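Local coordinates for protein dihydroneopterin triphosphate diphosphatase (Escherichia coli O157:H7, PDB 5U7F) that probably hydrolyses dihydroneopterin triphosphate to dihydroneopterin monophosphate and pyrophosphate in folate biosynthesis, and can probably also cleave nucleoside triphosphates, preferring dATP, at residues V24-S38 with L132-V146. Numbering follows the deposited sequence.
With SO4 (sulfate ion), chain B.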
loop_
_atom_site.group_PDB
_atom_site.type_symbol
_atom_site.label_atom_id
_atom_site.label_comp_id
_atom_site.label_asym_id
_atom_site.label_seq_id
_atom_site.Cartn_x
_atom_site.Cartn_y
_atom_site.Cartn_z
ATOM N N VAL A 24 -12.464 0.595 0.826
ATOM C CA VAL A 24 -11.001 0.484 0.726
ATOM C C VAL A 24 -10.590 -0.928 0.332
ATOM O O VAL A 24 -11.071 -1.895 0.901
ATOM C CB VAL A 24 -10.359 0.856 2.059
ATOM C CG1 VAL A 24 -8.884 0.681 2.025
ATOM C CG2 VAL A 24 -10.688 2.308 2.372
ATOM N N LEU A 25 -9.753 -1.001 -0.693
ATOM C CA LEU A 25 -9.258 -2.240 -1.231
ATOM C C LEU A 25 -8.151 -2.790 -0.353
ATOM O O LEU A 25 -7.137 -2.130 -0.163
ATOM C CB LEU A 25 -8.751 -2.007 -2.653
ATOM C CG LEU A 25 -8.023 -3.197 -3.275
ATOM C CD1 LEU A 25 -8.962 -4.384 -3.460
ATOM C CD2 LEU A 25 -7.331 -2.833 -4.553
ATOM N N MET A 26 -8.359 -3.986 0.180
ATOM C CA MET A 26 -7.368 -4.604 1.057
ATOM C C MET A 26 -6.937 -5.936 0.489
ATOM O O MET A 26 -7.767 -6.712 -0.037
ATOM C CB MET A 26 -7.947 -4.748 2.445
ATOM C CG MET A 26 -8.311 -3.424 3.071
ATOM S SD MET A 26 -6.882 -2.321 3.331
ATOM C CE MET A 26 -6.012 -3.300 4.529
ATOM N N LEU A 27 -5.639 -6.204 0.616
ATOM C CA LEU A 27 -4.994 -7.301 -0.069
ATOM C C LEU A 27 -4.304 -8.186 0.961
ATOM O O LEU A 27 -3.647 -7.693 1.851
ATOM C CB LEU A 27 -3.992 -6.774 -1.092
ATOM C CG LEU A 27 -4.483 -5.752 -2.112
ATOM C CD1 LEU A 27 -3.337 -5.067 -2.797
ATOM C CD2 LEU A 27 -5.312 -6.465 -3.128
ATOM N N GLN A 28 -4.480 -9.489 0.813
ATOM C CA GLN A 28 -3.966 -10.504 1.748
ATOM C C GLN A 28 -2.535 -10.909 1.411
ATOM O O GLN A 28 -2.284 -11.422 0.335
ATOM C CB GLN A 28 -4.868 -11.732 1.708
ATOM C CG GLN A 28 -4.483 -12.760 2.753
ATOM C CD GLN A 28 -5.412 -13.954 2.720
ATOM O OE1 GLN A 28 -5.941 -14.309 1.671
ATOM N NE2 GLN A 28 -5.593 -14.587 3.867
ATOM N N ARG A 29 -1.573 -10.683 2.307
ATOM C CA ARG A 29 -0.186 -10.989 1.954
ATOM C C ARG A 29 0.105 -12.486 1.840
ATOM O O ARG A 29 -0.569 -13.315 2.463
ATOM C CB ARG A 29 0.792 -10.390 2.964
ATOM C CG ARG A 29 0.875 -8.897 2.884
ATOM C CD ARG A 29 2.055 -8.389 3.728
ATOM N NE ARG A 29 3.335 -8.866 3.205
ATOM C CZ ARG A 29 3.942 -8.353 2.134
ATOM N NH1 ARG A 29 3.388 -7.343 1.465
ATOM N NH2 ARG A 29 5.106 -8.846 1.720
ATOM N N ARG A 30 1.094 -12.811 1.008
ATOM C CA ARG A 30 1.493 -14.208 0.802
ATOM C C ARG A 30 2.476 -14.706 1.862
ATOM O O ARG A 30 2.444 -15.882 2.235
ATOM C CB ARG A 30 2.117 -14.379 -0.575
ATOM C CG ARG A 30 1.129 -14.398 -1.769
ATOM C CD ARG A 30 1.806 -15.002 -3.006
ATOM N NE ARG A 30 2.501 -16.191 -2.534
ATOM C CZ ARG A 30 2.001 -17.421 -2.520
ATOM N NH1 ARG A 30 0.805 -17.678 -3.051
ATOM N NH2 ARG A 30 2.723 -18.404 -1.984
ATOM N N ASP A 31 3.348 -13.820 2.341
ATOM C CA ASP A 31 4.381 -14.206 3.321
ATOM C C ASP A 31 3.829 -14.257 4.746
ATOM O O ASP A 31 4.337 -14.974 5.605
ATOM C CB ASP A 31 5.576 -13.249 3.268
ATOM C CG ASP A 31 5.172 -11.774 3.349
ATOM O OD1 ASP A 31 3.963 -11.484 3.519
ATOM O OD2 ASP A 31 6.078 -10.903 3.240
ATOM N N ASP A 32 2.802 -13.451 4.982
ATOM C CA ASP A 32 2.073 -13.388 6.239
ATOM C C ASP A 32 0.574 -13.346 5.890
ATOM O O ASP A 32 -0.008 -12.275 5.738
ATOM C CB ASP A 32 2.490 -12.155 7.053
ATOM C CG ASP A 32 1.839 -12.105 8.437
ATOM O OD1 ASP A 32 0.921 -12.922 8.704
ATOM O OD2 ASP A 32 2.247 -11.239 9.253
ATOM N N PRO A 33 -0.056 -14.514 5.753
ATOM C CA PRO A 33 -1.472 -14.573 5.335
ATOM C C PRO A 33 -2.477 -13.885 6.282
ATOM O O PRO A 33 -3.639 -13.688 5.901
ATOM C CB PRO A 33 -1.738 -16.084 5.256
ATOM C CG PRO A 33 -0.375 -16.676 4.985
ATOM C CD PRO A 33 0.549 -15.858 5.832
ATOM N N ASP A 34 -2.046 -13.497 7.477
ATOM C CA ASP A 34 -2.913 -12.803 8.422
ATOM C C ASP A 34 -2.859 -11.276 8.218
ATOM O O ASP A 34 -3.613 -10.539 8.834
ATOM C CB ASP A 34 -2.507 -13.148 9.850
ATOM C CG ASP A 34 -2.721 -14.618 10.173
ATOM O OD1 ASP A 34 -3.788 -15.156 9.779
ATOM O OD2 ASP A 34 -1.821 -15.230 10.797
ATOM N N PHE A 35 -1.972 -10.855 7.326
ATOM C CA PHE A 35 -1.627 -9.429 7.100
ATOM C C PHE A 35 -2.343 -8.932 5.855
ATOM O O PHE A 35 -1.892 -9.202 4.752
ATOM C CB PHE A 35 -0.110 -9.298 6.961
ATOM C CG PHE A 35 0.415 -7.899 7.056
ATOM C CD1 PHE A 35 -0.404 -6.784 6.922
ATOM C CD2 PHE A 35 1.767 -7.706 7.280
ATOM C CE1 PHE A 35 0.154 -5.497 7.022
ATOM C CE2 PHE A 35 2.293 -6.463 7.368
ATOM C CZ PHE A 35 1.488 -5.354 7.234
ATOM N N TRP A 36 -3.462 -8.244 6.044
ATOM C CA TRP A 36 -4.107 -7.491 4.968
ATOM C C TRP A 36 -3.630 -6.030 4.920
ATOM O O TRP A 36 -3.432 -5.394 5.956
ATOM C CB TRP A 36 -5.600 -7.506 5.119
ATOM C CG TRP A 36 -6.166 -8.883 5.059
ATOM C CD1 TRP A 36 -6.009 -9.876 5.983
ATOM C CD2 TRP A 36 -6.988 -9.424 4.015
ATOM N NE1 TRP A 36 -6.698 -11.014 5.578
ATOM C CE2 TRP A 36 -7.307 -10.756 4.377
ATOM C CE3 TRP A 36 -7.479 -8.918 2.809
ATOM C CZ2 TRP A 36 -8.089 -11.588 3.571
ATOM C CZ3 TRP A 36 -8.280 -9.748 2.014
ATOM C CH2 TRP A 36 -8.566 -11.067 2.403
ATOM N N GLN A 37 -3.490 -5.513 3.715
ATOM C CA GLN A 37 -2.880 -4.186 3.511
ATOM C C GLN A 37 -3.328 -3.543 2.230
ATOM O O GLN A 37 -3.825 -4.226 1.319
ATOM C CB GLN A 37 -1.369 -4.320 3.480
ATOM C CG GLN A 37 -0.888 -5.312 2.463
ATOM C CD GLN A 37 0.572 -5.193 2.094
ATOM O OE1 GLN A 37 1.050 -5.876 1.169
ATOM N NE2 GLN A 37 1.311 -4.373 2.838
ATOM N N SER A 38 -3.143 -2.229 2.136
ATOM C CA SER A 38 -3.164 -1.537 0.861
ATOM C C SER A 38 -1.856 -1.870 0.093
ATOM O O SER A 38 -1.049 -2.714 0.540
ATOM C CB SER A 38 -3.324 -0.011 1.085
ATOM O OG SER A 38 -4.298 0.261 2.090
ATOM N N LEU A 132 -8.635 -3.817 10.417
ATOM C CA LEU A 132 -8.230 -5.143 9.969
ATOM C C LEU A 132 -6.719 -5.256 9.837
ATOM O O LEU A 132 -6.142 -6.272 10.257
ATOM C CB LEU A 132 -8.881 -5.494 8.624
ATOM C CG LEU A 132 -8.427 -6.782 7.918
ATOM C CD1 LEU A 132 -8.778 -7.997 8.772
ATOM C CD2 LEU A 132 -9.012 -6.955 6.523
ATOM N N THR A 133 -6.094 -4.232 9.246
ATOM C CA THR A 133 -4.671 -4.269 8.924
ATOM C C THR A 133 -3.782 -4.343 10.183
ATOM O O THR A 133 -4.109 -3.799 11.253
ATOM C CB THR A 133 -4.253 -3.064 8.055
ATOM O OG1 THR A 133 -2.917 -3.243 7.570
ATOM C CG2 THR A 133 -4.350 -1.714 8.829
ATOM N N LYS A 134 -2.672 -5.070 10.055
ATOM C CA LYS A 134 -1.705 -5.186 11.136
ATOM C C LYS A 134 -0.761 -4.003 11.195
ATOM O O LYS A 134 -0.061 -3.836 12.176
ATOM C CB LYS A 134 -0.872 -6.473 11.001
ATOM C CG LYS A 134 -1.680 -7.736 11.243
ATOM C CD LYS A 134 -0.799 -8.865 11.738
ATOM C CE LYS A 134 -1.034 -10.157 10.966
ATOM N NZ LYS A 134 0.081 -11.113 11.214
ATOM N N SER A 135 -0.743 -3.179 10.152
ATOM C CA SER A 135 0.181 -2.052 10.061
ATOM C C SER A 135 -0.419 -0.750 10.607
ATOM O O SER A 135 -1.469 -0.269 10.111
ATOM C CB SER A 135 0.606 -1.874 8.603
ATOM O OG SER A 135 1.183 -0.608 8.340
ATOM N N TRP A 136 0.227 -0.184 11.626
ATOM C CA TRP A 136 -0.289 1.042 12.215
ATOM C C TRP A 136 -0.237 2.183 11.237
ATOM O O TRP A 136 -1.075 3.043 11.311
ATOM C CB TRP A 136 0.432 1.414 13.532
ATOM C CG TRP A 136 1.862 1.835 13.459
ATOM C CD1 TRP A 136 2.928 1.082 13.795
ATOM C CD2 TRP A 136 2.359 3.124 13.120
ATOM N NE1 TRP A 136 4.098 1.811 13.652
ATOM C CE2 TRP A 136 3.770 3.069 13.240
ATOM C CE3 TRP A 136 1.759 4.314 12.701
ATOM C CZ2 TRP A 136 4.579 4.148 12.945
ATOM C CZ3 TRP A 136 2.566 5.397 12.409
ATOM C CH2 TRP A 136 3.966 5.304 12.522
ATOM N N SER A 137 0.699 2.185 10.296
ATOM C CA SER A 137 0.802 3.309 9.372
ATOM C C SER A 137 -0.309 3.208 8.310
ATOM O O SER A 137 -0.926 4.211 7.946
ATOM C CB SER A 137 2.178 3.357 8.718
ATOM O OG SER A 137 2.442 2.157 8.024
ATOM N N ASN A 138 -0.552 1.995 7.831
ATOM C CA ASN A 138 -1.665 1.703 6.905
ATOM C C ASN A 138 -2.995 2.106 7.513
ATOM O O ASN A 138 -3.822 2.755 6.852
ATOM C CB ASN A 138 -1.674 0.219 6.535
ATOM C CG ASN A 138 -2.330 -0.081 5.174
ATOM O OD1 ASN A 138 -1.959 -1.084 4.525
ATOM N ND2 ASN A 138 -3.310 0.762 4.734
ATOM N N ARG A 139 -3.196 1.742 8.770
ATOM C CA ARG A 139 -4.371 2.169 9.503
ATOM C C ARG A 139 -4.507 3.674 9.532
ATOM O O ARG A 139 -5.570 4.233 9.187
ATOM C CB ARG A 139 -4.321 1.641 10.909
ATOM C CG ARG A 139 -5.380 2.217 11.836
ATOM C CD ARG A 139 -5.485 1.377 13.090
ATOM N NE ARG A 139 -4.334 1.603 13.943
ATOM C CZ ARG A 139 -3.414 0.708 14.291
ATOM N NH1 ARG A 139 -3.444 -0.567 13.864
ATOM N NH2 ARG A 139 -2.449 1.127 15.103
ATOM N N GLN A 140 -3.428 4.337 9.934
ATOM C CA GLN A 140 -3.468 5.787 10.082
ATOM C C GLN A 140 -3.753 6.477 8.735
ATOM O O GLN A 140 -4.489 7.463 8.667
ATOM C CB GLN A 140 -2.157 6.298 10.682
ATOM C CG GLN A 140 -2.188 7.782 11.051
ATOM C CD GLN A 140 -0.908 8.275 11.767
ATOM O OE1 GLN A 140 -0.462 9.400 11.547
ATOM N NE2 GLN A 140 -0.359 7.448 12.633
ATOM N N ALA A 141 -3.203 5.941 7.653
ATOM C CA ALA A 141 -3.398 6.535 6.344
ATOM C C ALA A 141 -4.865 6.403 5.922
ATOM O O ALA A 141 -5.434 7.348 5.405
ATOM C CB ALA A 141 -2.472 5.901 5.316
ATOM N N ILE A 142 -5.464 5.247 6.168
ATOM C CA ILE A 142 -6.885 5.043 5.847
ATOM C C ILE A 142 -7.714 6.064 6.649
ATOM O O ILE A 142 -8.603 6.743 6.111
ATOM C CB ILE A 142 -7.313 3.588 6.143
ATOM C CG1 ILE A 142 -6.627 2.640 5.163
ATOM C CG2 ILE A 142 -8.872 3.415 6.030
ATOM C CD1 ILE A 142 -6.789 1.152 5.537
ATOM N N GLU A 143 -7.392 6.209 7.927
ATOM C CA GLU A 143 -8.160 7.088 8.812
ATOM C C GLU A 143 -8.070 8.536 8.373
ATOM O O GLU A 143 -9.084 9.259 8.332
ATOM C CB GLU A 143 -7.708 6.955 10.265
ATOM C CG GLU A 143 -8.039 5.580 10.881
ATOM C CD GLU A 143 -7.495 5.351 12.297
ATOM O OE1 GLU A 143 -6.429 5.900 12.666
ATOM O OE2 GLU A 143 -8.133 4.575 13.048
ATOM N N GLN A 144 -6.886 8.960 7.984
ATOM C CA GLN A 144 -6.684 10.367 7.713
ATOM C C GLN A 144 -7.039 10.785 6.292
ATOM O O GLN A 144 -7.328 11.962 6.064
ATOM C CB GLN A 144 -5.232 10.736 8.039
ATOM C CG GLN A 144 -4.950 10.629 9.520
ATOM C CD GLN A 144 -3.525 11.053 9.872
ATOM O OE1 GLN A 144 -2.665 11.164 8.990
ATOM N NE2 GLN A 144 -3.273 11.292 11.162
ATOM N N PHE A 145 -7.041 9.856 5.332
ATOM C CA PHE A 145 -7.210 10.248 3.935
ATOM C C PHE A 145 -8.398 9.603 3.242
ATOM O O PHE A 145 -8.774 10.033 2.160
ATOM C CB PHE A 145 -5.929 9.955 3.158
ATOM C CG PHE A 145 -4.798 10.889 3.505
ATOM C CD1 PHE A 145 -4.647 12.107 2.843
ATOM C CD2 PHE A 145 -3.919 10.579 4.517
ATOM C CE1 PHE A 145 -3.615 12.986 3.183
ATOM C CE2 PHE A 145 -2.885 11.448 4.849
ATOM C CZ PHE A 145 -2.739 12.648 4.190
ATOM N N VAL A 146 -9.010 8.607 3.862
ATOM C CA VAL A 146 -10.269 8.065 3.337
ATOM C C VAL A 146 -11.430 8.526 4.189
ATOM O O VAL A 146 -12.386 9.130 3.689
ATOM C CB VAL A 146 -10.286 6.519 3.282
ATOM C CG1 VAL A 146 -11.659 6.036 2.746
ATOM C CG2 VAL A 146 -9.162 6.035 2.383
HETATM S S SO4 B . 7.141 1.794 16.017
HETATM O O1 SO4 B . 7.250 1.059 17.279
HETATM O O2 SO4 B . 8.448 2.333 15.670
HETATM O O3 SO4 B . 6.704 0.855 14.982
HETATM O O4 SO4 B . 6.175 2.877 16.165
HETATM O O HOH W 1 -4.095 -7.774 8.458
HETATM O O HOH W 2 0.747 -2.089 4.740
#
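Asn138 meets Ser38 with both ends of its side-chain amide: OD1 accepts from Ser38 N (2.9 Å) on a lone pair in the carbonyl plane, while ND2 donates to Ser38 OG almost straight (N-H...O 170°). With CG anti to the backbone N (chi1 -154°), the amide reaches off the helix to Ser38, within the broken strand 36-42, and a water joins OD1 to Gln37 NE2. Thr133 OG1 donates to Trp36 O over 2.7 Å, in the carbonyl plane. Lys134 forms a salt bridge from NZ to Asp32 OD2 (2.9 Å), on the syn side; OD2 is also hydrogen-bonded to His86 NE2.

This is one side of the Nudix alpha/beta/alpha sandwich: helix 136-146 runs nearly antiparallel to strand 24-29 (168°) and packs on the mixed sheet. Arg29 and Ser135 probably help bind substrate, and Gln37 lies near a bound cobalt.

Over one face of the Phe35 ring sits Lys134 CB, 4.3 Å from the centroid, a CH-pi contact. The Trp36 indole is sandwiched between Gln28 CB and, on the opposite face, Leu132 CD2. Deeper in, Ile142 CD1 touches both Met26 SD and Val24 CG1, and Val24 CG2 rests 3.9 Å from Val146 CG1. Ala129 of helix 126-132 lies against Val24 and Met26, Ala126 against Ile142 and Val146.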